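Local coordinates for virulence associated protein VapB (PDB 4CV7) that is a plasmid-encoded, virulence-associated protein of Rhodococcus equi whose molecular activity is not established and whose core folds as an eight-stranded antiparallel beta-barrel, at residues A[3-12]-A[44-55]; A[29-40]-A[97-108]. All coordinates share one frame; numbering follows the deposited sequence.

Contact 1: A[3-12]-A[44-55]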
# COMPACT_ATOMS: atom_id res chain seq x y z
N GLU A 3 14.55 -7.40 8.37
CA GLU A 3 13.87 -6.27 7.69
C GLU A 3 14.46 -4.88 7.97
O GLU A 3 14.55 -4.46 9.10
CB GLU A 3 12.37 -6.30 7.97
CG GLU A 3 11.73 -7.45 7.19
CD GLU A 3 10.25 -7.52 7.26
OE1 GLU A 3 9.69 -7.07 8.29
OE2 GLU A 3 9.68 -8.13 6.31
N GLN A 4 14.75 -4.12 6.91
CA GLN A 4 15.02 -2.69 7.05
C GLN A 4 13.72 -1.92 7.15
O GLN A 4 12.70 -2.41 6.62
CB GLN A 4 15.88 -2.20 5.90
CG GLN A 4 17.23 -2.77 5.97
CD GLN A 4 18.20 -1.90 5.17
OE1 GLN A 4 18.28 -0.67 5.36
NE2 GLN A 4 18.87 -2.52 4.24
N GLN A 5 13.74 -0.79 7.82
CA GLN A 5 12.62 0.10 7.99
C GLN A 5 12.84 1.40 7.31
O GLN A 5 13.89 2.00 7.42
CB GLN A 5 12.37 0.37 9.46
CG GLN A 5 12.01 -0.89 10.22
CD GLN A 5 11.81 -0.65 11.67
OE1 GLN A 5 11.44 0.41 12.12
NE2 GLN A 5 11.96 -1.72 12.39
N TYR A 6 11.77 1.95 6.81
CA TYR A 6 11.75 3.21 6.10
C TYR A 6 10.51 3.99 6.42
O TYR A 6 9.42 3.41 6.32
CB TYR A 6 11.84 3.01 4.59
CG TYR A 6 12.96 2.05 4.10
CD1 TYR A 6 12.71 0.70 4.09
CD2 TYR A 6 14.19 2.49 3.73
CE1 TYR A 6 13.69 -0.21 3.70
CE2 TYR A 6 15.16 1.64 3.24
CZ TYR A 6 14.89 0.24 3.22
OH TYR A 6 15.85 -0.63 2.80
N ASP A 7 10.60 5.31 6.60
CA ASP A 7 9.45 6.13 6.79
C ASP A 7 8.72 6.25 5.48
O ASP A 7 9.37 6.49 4.43
CB ASP A 7 9.91 7.54 7.24
CG ASP A 7 10.37 7.59 8.67
OD1 ASP A 7 10.11 6.71 9.48
OD2 ASP A 7 10.91 8.69 8.95
N VAL A 8 7.40 6.15 5.46
CA VAL A 8 6.65 6.37 4.24
C VAL A 8 5.39 7.16 4.56
O VAL A 8 5.04 7.29 5.74
CB VAL A 8 6.20 5.05 3.57
CG1 VAL A 8 7.42 4.25 3.08
CG2 VAL A 8 5.29 4.22 4.48
N HIS A 9 4.76 7.69 3.54
CA HIS A 9 3.44 8.32 3.72
C HIS A 9 2.66 8.03 2.48
O HIS A 9 3.21 7.58 1.45
CB HIS A 9 3.53 9.82 3.99
CG HIS A 9 4.15 10.60 2.86
ND1 HIS A 9 5.52 10.70 2.69
CD2 HIS A 9 3.59 11.35 1.87
CE1 HIS A 9 5.77 11.48 1.64
NE2 HIS A 9 4.63 11.88 1.12
N GLY A 10 1.38 8.19 2.52
CA GLY A 10 0.53 7.85 1.44
C GLY A 10 -0.86 8.40 1.54
O GLY A 10 -1.17 9.12 2.47
N ASN A 11 -1.71 7.98 0.61
CA ASN A 11 -3.08 8.38 0.71
C ASN A 11 -3.97 7.32 0.03
O ASN A 11 -3.50 6.45 -0.72
CB ASN A 11 -3.27 9.79 0.12
CG ASN A 11 -2.77 9.94 -1.33
OD1 ASN A 11 -3.18 9.22 -2.22
ND2 ASN A 11 -1.74 10.74 -1.51
N VAL A 12 -5.26 7.43 0.30
CA VAL A 12 -6.25 6.53 -0.25
C VAL A 12 -7.51 7.33 -0.59
O VAL A 12 -7.93 8.18 0.23
CB VAL A 12 -6.57 5.40 0.74
CG1 VAL A 12 -6.93 5.94 2.13
CG2 VAL A 12 -7.63 4.44 0.25
N GLY A 44 -8.32 9.69 2.69
CA GLY A 44 -7.44 10.10 3.74
C GLY A 44 -5.97 9.89 3.50
O GLY A 44 -5.65 9.19 2.61
N ALA A 45 -5.13 10.51 4.27
CA ALA A 45 -3.68 10.39 4.22
C ALA A 45 -3.22 9.53 5.41
O ALA A 45 -3.92 9.39 6.41
CB ALA A 45 -2.99 11.74 4.11
N PHE A 46 -2.04 8.91 5.25
CA PHE A 46 -1.48 8.11 6.28
C PHE A 46 0.04 8.28 6.32
O PHE A 46 0.69 8.60 5.33
CB PHE A 46 -1.98 6.67 6.19
CG PHE A 46 -1.62 5.97 4.91
CD1 PHE A 46 -0.37 5.42 4.73
CD2 PHE A 46 -2.54 5.86 3.83
CE1 PHE A 46 -0.05 4.78 3.57
CE2 PHE A 46 -2.22 5.23 2.65
CZ PHE A 46 -0.96 4.67 2.55
N TRP A 47 0.58 8.00 7.52
CA TRP A 47 2.01 7.93 7.72
C TRP A 47 2.30 6.62 8.29
O TRP A 47 1.53 6.06 9.05
CB TRP A 47 2.43 9.02 8.78
CG TRP A 47 2.12 10.26 8.11
CD1 TRP A 47 2.93 10.92 7.28
CD2 TRP A 47 0.83 10.87 7.99
NE1 TRP A 47 2.26 11.92 6.66
CE2 TRP A 47 0.94 11.88 7.05
CE3 TRP A 47 -0.43 10.62 8.59
CZ2 TRP A 47 -0.15 12.69 6.68
CZ3 TRP A 47 -1.52 11.43 8.22
CH2 TRP A 47 -1.37 12.44 7.29
N GLY A 48 3.45 6.10 7.98
CA GLY A 48 3.82 4.84 8.56
C GLY A 48 5.23 4.35 8.20
O GLY A 48 6.05 5.20 7.87
N THR A 49 5.45 3.06 8.40
CA THR A 49 6.73 2.47 8.19
C THR A 49 6.63 1.37 7.19
O THR A 49 5.78 0.47 7.35
CB THR A 49 7.30 1.96 9.54
OG1 THR A 49 7.37 3.08 10.47
CG2 THR A 49 8.67 1.36 9.41
N LEU A 50 7.48 1.36 6.23
CA LEU A 50 7.70 0.26 5.31
C LEU A 50 8.79 -0.68 5.89
O LEU A 50 9.89 -0.19 6.22
CB LEU A 50 8.16 0.79 3.93
CG LEU A 50 8.62 -0.27 2.92
CD1 LEU A 50 7.55 -1.20 2.43
CD2 LEU A 50 9.31 0.40 1.71
N PHE A 51 8.51 -1.97 5.98
CA PHE A 51 9.41 -2.99 6.40
C PHE A 51 9.69 -3.86 5.21
O PHE A 51 8.73 -4.45 4.60
CB PHE A 51 8.83 -3.83 7.52
CG PHE A 51 8.41 -3.06 8.75
CD1 PHE A 51 7.25 -2.36 8.75
CD2 PHE A 51 9.20 -3.09 9.83
CE1 PHE A 51 6.84 -1.68 9.89
CE2 PHE A 51 8.81 -2.42 11.04
CZ PHE A 51 7.60 -1.73 11.00
N THR A 52 10.92 -4.04 4.81
CA THR A 52 11.29 -5.00 3.74
C THR A 52 12.69 -5.47 3.86
O THR A 52 13.57 -4.64 4.25
CB THR A 52 11.03 -4.43 2.34
OG1 THR A 52 11.32 -5.45 1.38
CG2 THR A 52 11.82 -3.25 2.07
N SER A 53 12.96 -6.72 3.59
CA SER A 53 14.28 -7.26 3.56
C SER A 53 14.99 -7.05 2.21
O SER A 53 16.20 -7.31 2.12
CB SER A 53 14.25 -8.71 3.95
OG SER A 53 13.51 -9.42 2.99
N ASP A 54 14.29 -6.54 1.23
CA ASP A 54 14.95 -6.28 -0.09
C ASP A 54 14.08 -5.24 -0.86
O ASP A 54 13.15 -5.52 -1.57
CB ASP A 54 15.03 -7.58 -0.86
CG ASP A 54 15.85 -7.49 -2.12
OD1 ASP A 54 16.05 -6.33 -2.67
OD2 ASP A 54 16.41 -8.50 -2.62
N LEU A 55 14.48 -4.00 -0.66
CA LEU A 55 13.79 -2.85 -1.24
C LEU A 55 13.73 -2.92 -2.75
O LEU A 55 12.69 -2.70 -3.34
CB LEU A 55 14.45 -1.56 -0.68
CG LEU A 55 13.69 -0.28 -1.13
CD1 LEU A 55 12.33 -0.14 -0.47
CD2 LEU A 55 14.52 0.97 -0.86
O HOH W 1 10.33 -8.14 3.61
O HOH W 2 15.68 -3.34 2.20
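The ring of Phe-46 lies against the backbone of Gly-10, whose CA sits 3.9 Å from the ring centroid in a CH-pi contact over the face, with Gly-10 C on that same face. Phe-46 reaches its neighbour because CG takes the rotamer between backbone N and carbonyl carbon (chi1 62°), folding the ring across a residue that has no side chain. Tyr-6 is met differently: Leu-50 O approaches the edge of its ring, Leu-55 CD2 lies obliquely to it, and a water in the ring plane links Tyr-6 OH to Thr-52 O and Leu-55 N. On the other surface of the sheet, Thr-49 CG2 lies over the Phe-51 ring toward its rim, while the extended Gln-5 runs alongside, its NE2 3.5 Å from Phe-51 CE2 and the amide turned 51° from the ring. Phe-51 also stacks on His-88. Inside, Val-8 CG1 packs against Leu-50 CB at 3.6 Å. Five pairs of backbone hydrogen bonds, from Gln-4 with Thr-52 to Val-12 with Gly-44, hold this antiparallel ladder. Joining the first and fourth strands of the chain, it closes the barrel built from two Greek-key motifs.

Contact 2: A[29-40]-A[97-108]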
# COMPACT_ATOMS: atom_id res chain seq x y z
N MET A 29 10.41 6.68 -4.78
CA MET A 29 9.60 5.77 -5.53
C MET A 29 8.12 5.93 -5.13
O MET A 29 7.82 6.28 -4.01
CB MET A 29 10.01 4.34 -5.21
CG MET A 29 10.10 3.46 -6.39
SD MET A 29 11.17 3.98 -7.77
CE MET A 29 12.80 3.61 -7.07
N VAL A 30 7.22 5.61 -6.02
CA VAL A 30 5.84 5.81 -5.79
C VAL A 30 5.05 4.51 -6.11
O VAL A 30 5.25 3.94 -7.17
CB VAL A 30 5.26 6.97 -6.66
CG1 VAL A 30 3.81 7.08 -6.43
CG2 VAL A 30 6.04 8.27 -6.45
N PHE A 31 4.19 4.08 -5.16
CA PHE A 31 3.28 2.93 -5.36
C PHE A 31 1.94 3.51 -5.84
O PHE A 31 1.37 4.32 -5.12
CB PHE A 31 3.15 2.16 -4.13
CG PHE A 31 2.23 0.95 -4.26
CD1 PHE A 31 2.66 -0.15 -4.94
CD2 PHE A 31 0.93 0.96 -3.76
CE1 PHE A 31 1.81 -1.27 -5.09
CE2 PHE A 31 0.13 -0.19 -3.87
CZ PHE A 31 0.55 -1.23 -4.60
N ASP A 32 1.45 2.95 -6.93
CA ASP A 32 0.09 3.21 -7.45
C ASP A 32 -0.69 1.92 -7.35
O ASP A 32 -0.37 0.97 -8.13
CB ASP A 32 0.19 3.66 -8.92
CG ASP A 32 -1.13 4.15 -9.57
OD1 ASP A 32 -2.25 3.96 -9.11
OD2 ASP A 32 -1.07 4.78 -10.63
N GLY A 33 -1.69 1.90 -6.51
CA GLY A 33 -2.49 0.66 -6.40
C GLY A 33 -3.98 0.85 -6.50
O GLY A 33 -4.52 1.88 -6.15
N ASP A 34 -4.60 -0.15 -7.13
CA ASP A 34 -6.01 -0.12 -7.42
C ASP A 34 -6.64 -1.35 -6.76
O ASP A 34 -6.32 -2.44 -7.19
CB ASP A 34 -6.21 -0.18 -8.93
CG ASP A 34 -5.66 1.04 -9.61
OD1 ASP A 34 -6.29 2.08 -9.58
OD2 ASP A 34 -4.69 0.88 -10.32
N ALA A 35 -7.49 -1.11 -5.79
CA ALA A 35 -8.02 -2.21 -4.97
C ALA A 35 -9.51 -2.26 -5.11
O ALA A 35 -10.21 -1.29 -5.37
CB ALA A 35 -7.65 -2.09 -3.54
N GLY A 36 -10.08 -3.46 -4.83
CA GLY A 36 -11.43 -3.62 -4.39
C GLY A 36 -11.49 -3.94 -2.94
O GLY A 36 -10.58 -4.61 -2.41
N GLY A 37 -12.58 -3.62 -2.32
CA GLY A 37 -12.74 -3.89 -0.89
C GLY A 37 -14.02 -3.38 -0.38
O GLY A 37 -14.53 -2.41 -0.88
N LEU A 38 -14.46 -3.83 0.73
CA LEU A 38 -15.72 -3.42 1.31
C LEU A 38 -15.32 -2.35 2.31
O LEU A 38 -14.90 -2.64 3.48
CB LEU A 38 -16.43 -4.64 1.93
CG LEU A 38 -16.94 -5.62 0.90
CD1 LEU A 38 -17.52 -6.84 1.63
CD2 LEU A 38 -17.90 -5.02 -0.05
N THR A 39 -15.47 -1.11 1.94
CA THR A 39 -15.23 -0.07 2.86
C THR A 39 -16.06 1.19 2.65
O THR A 39 -16.89 1.17 1.73
CB THR A 39 -13.83 0.30 2.92
OG1 THR A 39 -13.60 1.20 4.02
CG2 THR A 39 -13.29 0.86 1.73
N ILE A 40 -15.91 2.11 3.60
CA ILE A 40 -16.55 3.41 3.64
C ILE A 40 -15.95 4.37 2.60
O ILE A 40 -14.72 4.45 2.47
CB ILE A 40 -16.32 4.03 5.15
CG1 ILE A 40 -16.87 3.03 6.20
CG2 ILE A 40 -16.76 5.43 5.44
CD1 ILE A 40 -18.31 2.76 5.92
N VAL A 97 -11.06 3.54 5.36
CA VAL A 97 -10.61 2.15 5.19
C VAL A 97 -10.96 1.33 6.42
O VAL A 97 -10.29 1.36 7.48
CB VAL A 97 -9.13 2.04 4.80
CG1 VAL A 97 -8.75 0.58 4.56
CG2 VAL A 97 -8.79 2.91 3.59
N VAL A 98 -12.07 0.62 6.32
CA VAL A 98 -12.39 -0.40 7.31
C VAL A 98 -12.17 -1.63 6.48
O VAL A 98 -12.04 -1.50 5.26
CB VAL A 98 -13.86 -0.28 7.84
CG1 VAL A 98 -14.11 1.10 8.37
CG2 VAL A 98 -14.88 -0.65 6.77
N GLY A 99 -12.21 -2.80 7.09
CA GLY A 99 -12.28 -3.99 6.34
C GLY A 99 -10.97 -4.43 5.75
O GLY A 99 -9.91 -3.79 6.07
N VAL A 100 -11.06 -5.40 4.81
CA VAL A 100 -9.96 -5.84 4.11
C VAL A 100 -10.22 -5.54 2.59
O VAL A 100 -11.29 -5.07 2.15
CB VAL A 100 -9.71 -7.31 4.40
CG1 VAL A 100 -9.58 -7.65 5.88
CG2 VAL A 100 -10.78 -8.19 3.75
N GLY A 101 -9.16 -5.59 1.81
CA GLY A 101 -9.34 -5.49 0.35
C GLY A 101 -7.98 -5.66 -0.27
O GLY A 101 -6.97 -6.00 0.40
N GLY A 102 -7.94 -5.44 -1.57
CA GLY A 102 -6.70 -5.64 -2.26
C GLY A 102 -6.88 -5.56 -3.76
O GLY A 102 -8.01 -5.46 -4.25
N GLY A 103 -5.78 -5.56 -4.50
CA GLY A 103 -5.82 -5.47 -5.94
C GLY A 103 -4.46 -5.38 -6.51
O GLY A 103 -3.47 -5.89 -6.01
N SER A 104 -4.36 -4.77 -7.69
CA SER A 104 -3.11 -4.66 -8.45
C SER A 104 -2.36 -3.38 -8.05
O SER A 104 -3.01 -2.40 -7.74
CB SER A 104 -3.38 -4.67 -9.98
OG SER A 104 -4.15 -3.54 -10.38
N GLY A 105 -1.07 -3.39 -8.16
CA GLY A 105 -0.32 -2.16 -8.04
C GLY A 105 1.12 -2.45 -8.37
O GLY A 105 1.60 -3.53 -8.39
N SER A 106 1.82 -1.32 -8.58
CA SER A 106 3.28 -1.39 -8.84
C SER A 106 3.94 -0.06 -8.43
O SER A 106 3.28 0.95 -8.24
CB SER A 106 3.57 -1.84 -10.23
OG SER A 106 3.02 -0.87 -11.05
N TRP A 107 5.26 -0.16 -8.38
CA TRP A 107 6.12 0.98 -7.99
C TRP A 107 6.72 1.55 -9.24
O TRP A 107 7.12 0.85 -10.19
CB TRP A 107 7.23 0.56 -7.03
CG TRP A 107 6.74 -0.00 -5.72
CD1 TRP A 107 6.40 -1.31 -5.42
CD2 TRP A 107 6.57 0.74 -4.49
NE1 TRP A 107 6.04 -1.41 -4.13
CE2 TRP A 107 6.15 -0.18 -3.52
CE3 TRP A 107 6.75 2.08 -4.12
CZ2 TRP A 107 5.90 0.22 -2.23
CZ3 TRP A 107 6.49 2.41 -2.78
CH2 TRP A 107 6.09 1.51 -1.88
N HIS A 108 6.86 2.89 -9.18
CA HIS A 108 7.60 3.53 -10.30
C HIS A 108 8.36 4.73 -9.80
O HIS A 108 8.10 5.24 -8.71
CB HIS A 108 6.61 3.92 -11.36
CG HIS A 108 5.61 4.88 -10.87
ND1 HIS A 108 5.86 6.24 -10.76
CD2 HIS A 108 4.35 4.70 -10.41
CE1 HIS A 108 4.78 6.84 -10.27
NE2 HIS A 108 3.86 5.92 -10.07
O HOH W 3 -2.72 -0.88 -10.61
O HOH W 4 -13.66 -6.53 1.67
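Phe-31 and Trp-107 form the dense end of this contact, inside the barrel. Phe-31 CB stands 3.5 Å from the centroid of the indole six-membered ring, almost on its normal, while the phenyl edge turns to the five-membered ring in an edge-to-face pair with planes at 52°. The extended first torsion of Phe-31 (chi1 -179°) brings its ring up to Gly-105, CZ 3.7 Å from Gly-105 CA; Phe-65 and Phe-78 continue the aromatic cluster. On the outer surface, Val-30 CB packs over the face of His-108, 3.6 Å from CE1, and His-108 NE2 is buried without a polar partner. Farther along that surface polar groups take over: a water joins Asp-34 OD2 to Ser-104 OG, Asp-32 and Asp-34 form salt bridges with Lys-20, and Asp-34 also hydrogen-bonds to Tyr-18. At Leu-38 direct backbone bonding gives way to a water, which connects Leu-38 N to Val-100 O. Beyond it Thr-39 OG1 accepts a straight bond of 2.8 Å from Val-98 N and also bonds to Ala-96. Gly-103 and Gly-105 let the backbones approach closely, with Gly-33 CA and Gly-105 CA 3.9 Å apart, along this antiparallel ladder, which pairs the third and last strands of the Greek-key barrel.

How the contacts relate
Contacts 1 and 2 are two seams of one closed antiparallel sheet, with centres 14 Å apart. Strand 18-25 lies between strands 4-14 and 29-37, bonding to both, so it bridges the two pairings. Strand 42-52 follows 29-37 in the chain but pairs with 4-14, while 29-37 pairs with the last strand; these non-sequential pairings fit the Greek-key topology. Inside the barrel the contacts meet directly, Val-12 CG1 lying 3.8 Å from Val-97 CG2 in the conformers given here. A bound cobalt ion lies about 4 Å from the side chain of Asp-32 in contact 2, and a cobalt ion lies about 7 Å from that of Asn-11 in contact 1.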